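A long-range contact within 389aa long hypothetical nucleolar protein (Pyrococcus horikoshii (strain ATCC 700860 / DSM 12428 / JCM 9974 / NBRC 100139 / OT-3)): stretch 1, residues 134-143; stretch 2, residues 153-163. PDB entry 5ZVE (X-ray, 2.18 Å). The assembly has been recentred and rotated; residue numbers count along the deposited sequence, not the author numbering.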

# COMPACT_ATOMS: atom_id res chain seq x y z
N LEU A 134 -0.70 7.36 21.86
CA LEU A 134 -0.26 6.13 22.51
C LEU A 134 -0.32 4.98 21.52
O LEU A 134 -1.40 4.60 21.05
CB LEU A 134 -1.12 5.84 23.74
CG LEU A 134 -0.82 4.53 24.48
CD1 LEU A 134 0.59 4.57 25.07
CD2 LEU A 134 -1.85 4.29 25.57
N VAL A 135 0.83 4.41 21.19
CA VAL A 135 0.90 3.40 20.14
C VAL A 135 1.25 2.03 20.68
O VAL A 135 1.11 1.03 19.98
CB VAL A 135 1.93 3.79 19.06
CG1 VAL A 135 1.55 5.12 18.44
CG2 VAL A 135 3.33 3.83 19.65
N GLY A 136 1.67 1.97 21.94
CA GLY A 136 2.05 0.70 22.52
C GLY A 136 2.59 0.78 23.93
O GLY A 136 2.97 1.85 24.41
N ILE A 137 2.60 -0.38 24.58
CA ILE A 137 3.13 -0.55 25.93
C ILE A 137 4.05 -1.76 25.92
O ILE A 137 3.80 -2.72 25.22
CB ILE A 137 1.99 -0.73 26.95
CG1 ILE A 137 1.22 0.58 27.12
CG2 ILE A 137 2.53 -1.16 28.30
CD1 ILE A 137 -0.03 0.44 27.92
N GLY A 138 5.14 -1.69 26.69
CA GLY A 138 6.11 -2.76 26.67
C GLY A 138 7.11 -2.67 27.80
O GLY A 138 6.88 -1.97 28.79
N ILE A 139 8.22 -3.38 27.65
CA ILE A 139 9.23 -3.47 28.71
C ILE A 139 10.57 -3.00 28.16
O ILE A 139 11.05 -3.48 27.13
CB ILE A 139 9.37 -4.92 29.26
CG1 ILE A 139 8.23 -5.28 30.22
CG2 ILE A 139 10.67 -5.07 30.05
CD1 ILE A 139 6.88 -5.52 29.57
N ALA A 140 11.17 -2.03 28.85
CA ALA A 140 12.45 -1.47 28.43
C ALA A 140 13.57 -2.51 28.54
O ALA A 140 13.69 -3.20 29.55
CB ALA A 140 12.79 -0.25 29.27
N ARG A 141 14.35 -2.63 27.48
CA ARG A 141 15.51 -3.52 27.47
C ARG A 141 16.80 -2.72 27.48
O ARG A 141 17.89 -3.27 27.36
CB ARG A 141 15.45 -4.45 26.26
CG ARG A 141 14.25 -5.39 26.29
CD ARG A 141 14.19 -6.14 27.61
NE ARG A 141 13.05 -7.04 27.68
CZ ARG A 141 12.60 -7.60 28.80
NH1 ARG A 141 13.21 -7.35 29.95
NH2 ARG A 141 11.55 -8.41 28.77
N MET A 142 16.66 -1.40 27.61
CA MET A 142 17.80 -0.51 27.80
C MET A 142 17.48 0.49 28.90
O MET A 142 16.32 0.82 29.13
CB MET A 142 18.13 0.25 26.51
CG MET A 142 18.53 -0.61 25.33
SD MET A 142 18.88 0.42 23.89
CE MET A 142 19.59 -0.76 22.76
N ASP A 143 18.52 0.97 29.57
CA ASP A 143 18.35 2.07 30.50
C ASP A 143 18.13 3.34 29.68
O ASP A 143 18.33 3.33 28.47
CB ASP A 143 19.58 2.22 31.40
CG ASP A 143 19.84 0.98 32.23
OD1 ASP A 143 18.86 0.38 32.72
OD2 ASP A 143 21.02 0.62 32.41
N GLY A 153 20.11 -2.00 18.29
CA GLY A 153 19.66 -2.80 19.42
C GLY A 153 18.21 -2.61 19.80
O GLY A 153 17.53 -1.71 19.31
N LEU A 154 17.73 -3.48 20.69
CA LEU A 154 16.35 -3.44 21.16
C LEU A 154 16.18 -2.49 22.34
O LEU A 154 16.84 -2.64 23.37
CB LEU A 154 15.90 -4.85 21.55
CG LEU A 154 14.48 -5.03 22.09
CD1 LEU A 154 13.45 -4.49 21.11
CD2 LEU A 154 14.21 -6.51 22.39
N ALA A 155 15.28 -1.52 22.20
CA ALA A 155 15.08 -0.51 23.24
C ALA A 155 13.87 -0.84 24.10
O ALA A 155 13.94 -0.80 25.33
CB ALA A 155 14.93 0.87 22.60
N VAL A 156 12.75 -1.14 23.47
CA VAL A 156 11.56 -1.57 24.20
C VAL A 156 10.98 -2.82 23.55
O VAL A 156 10.68 -2.83 22.36
CB VAL A 156 10.48 -0.48 24.25
CG1 VAL A 156 9.27 -0.97 25.03
CG2 VAL A 156 11.02 0.80 24.86
N GLU A 157 10.84 -3.88 24.34
CA GLU A 157 10.10 -5.04 23.90
C GLU A 157 8.62 -4.72 24.03
O GLU A 157 8.11 -4.57 25.14
CB GLU A 157 10.47 -6.28 24.72
CG GLU A 157 9.70 -7.53 24.35
CD GLU A 157 10.04 -8.71 25.25
OE1 GLU A 157 10.96 -8.58 26.08
OE2 GLU A 157 9.39 -9.76 25.11
N VAL A 158 7.95 -4.60 22.89
CA VAL A 158 6.54 -4.19 22.88
C VAL A 158 5.66 -5.42 23.08
O VAL A 158 5.46 -6.22 22.17
CB VAL A 158 6.18 -3.46 21.56
CG1 VAL A 158 4.73 -3.02 21.58
CG2 VAL A 158 7.08 -2.26 21.36
N THR A 159 5.15 -5.56 24.30
CA THR A 159 4.34 -6.70 24.69
C THR A 159 2.85 -6.38 24.58
O THR A 159 2.01 -7.27 24.63
CB THR A 159 4.65 -7.12 26.13
OG1 THR A 159 4.45 -5.99 26.99
CG2 THR A 159 6.09 -7.59 26.24
N LEU A 160 2.54 -5.09 24.46
CA LEU A 160 1.16 -4.68 24.27
C LEU A 160 1.07 -3.56 23.24
O LEU A 160 0.89 -2.39 23.59
CB LEU A 160 0.54 -4.22 25.59
CG LEU A 160 -0.98 -4.07 25.55
CD1 LEU A 160 -1.66 -5.43 25.40
CD2 LEU A 160 -1.46 -3.35 26.80
N PRO A 161 1.21 -3.92 21.96
CA PRO A 161 0.99 -2.95 20.88
C PRO A 161 -0.48 -2.58 20.80
O PRO A 161 -1.32 -3.36 21.24
CB PRO A 161 1.46 -3.69 19.64
CG PRO A 161 1.19 -5.13 19.96
CD PRO A 161 1.49 -5.26 21.43
N LYS A 162 -0.80 -1.41 20.26
CA LYS A 162 -2.19 -1.04 20.09
C LYS A 162 -2.89 -2.04 19.16
O LYS A 162 -4.01 -2.48 19.43
CB LYS A 162 -2.28 0.39 19.54
CG LYS A 162 -3.67 0.81 19.13
CD LYS A 162 -4.48 1.31 20.29
CE LYS A 162 -5.39 2.45 19.86
NZ LYS A 162 -6.54 2.62 20.77
N PHE A 163 -2.21 -2.40 18.08
CA PHE A 163 -2.68 -3.43 17.16
C PHE A 163 -1.55 -4.40 16.85
O PHE A 163 -0.38 -4.05 16.99
CB PHE A 163 -3.20 -2.84 15.85
CG PHE A 163 -4.41 -1.96 16.01
CD1 PHE A 163 -5.68 -2.51 16.04
CD2 PHE A 163 -4.27 -0.58 16.11
CE1 PHE A 163 -6.80 -1.70 16.18
CE2 PHE A 163 -5.39 0.23 16.25
CZ PHE A 163 -6.65 -0.33 16.28

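The two stretches pair as antiparallel strands, and seven main-chain hydrogen bonds, one of them weak, join them. Leu134 makes no contact across the pair. Val135 turns its side chain away and contributes its carbonyl, which accepts a hydrogen bond from Lys162 (N to Val135 O, 3.1 Å). Gly136 lies opposite Pro161, with CA atoms 4.1 Å apart; proline has no amide hydrogen to give, but this is a non-hydrogen-bonded position, so none is missed.

Ile137 and Leu160 form a reciprocal pair: Ile137 N donates to Leu160 O and Leu160 N to Ile137 O, both at 2.8 Å. The same Ile137 O receives a weak bond from Thr159 N at 3.3 Å, where stretch 2 turns a corner. The side chains of Ile137 and Leu160 share a sheet face, Ile137 CB lying 4.0 Å from Leu160 CB.

At Gly138 the backbones press close, its CA lying 3.1 Å from Glu157 O in a CA-H...O contact. A CB here would point toward the partner strand and fall about 2.2 Å from Glu157 O, so the absence of a side chain permits this approach. Ile139 and Glu157 form a second reciprocal pair: Ile139 N donates to Glu157 O and Glu157 N to Ile139 O, both at 2.8 Å. Ile139 CD1 also reaches to 3.6 Å from Thr159 OG1. Ala140 faces Val156 across the next non-hydrogen-bonded position, and Ala140 CA approaches Ala155 O at 3.5 Å.

Arg141 closes the ladder through its backbone, N to Ala155 O at 2.9 Å, while its side chain forms a salt bridge with Glu157. Both Arg141 NE (3.0 Å) and Arg141 NH2 (2.8 Å) donate to Glu157 OE1, which sits at the guanidinium edge near its plane. Next along the loop, Met142 packs its SD 4.2 Å from Ala155 CB and brings CE to 3.8 Å from Gly153 C. Asp143 points away, leaving the contact.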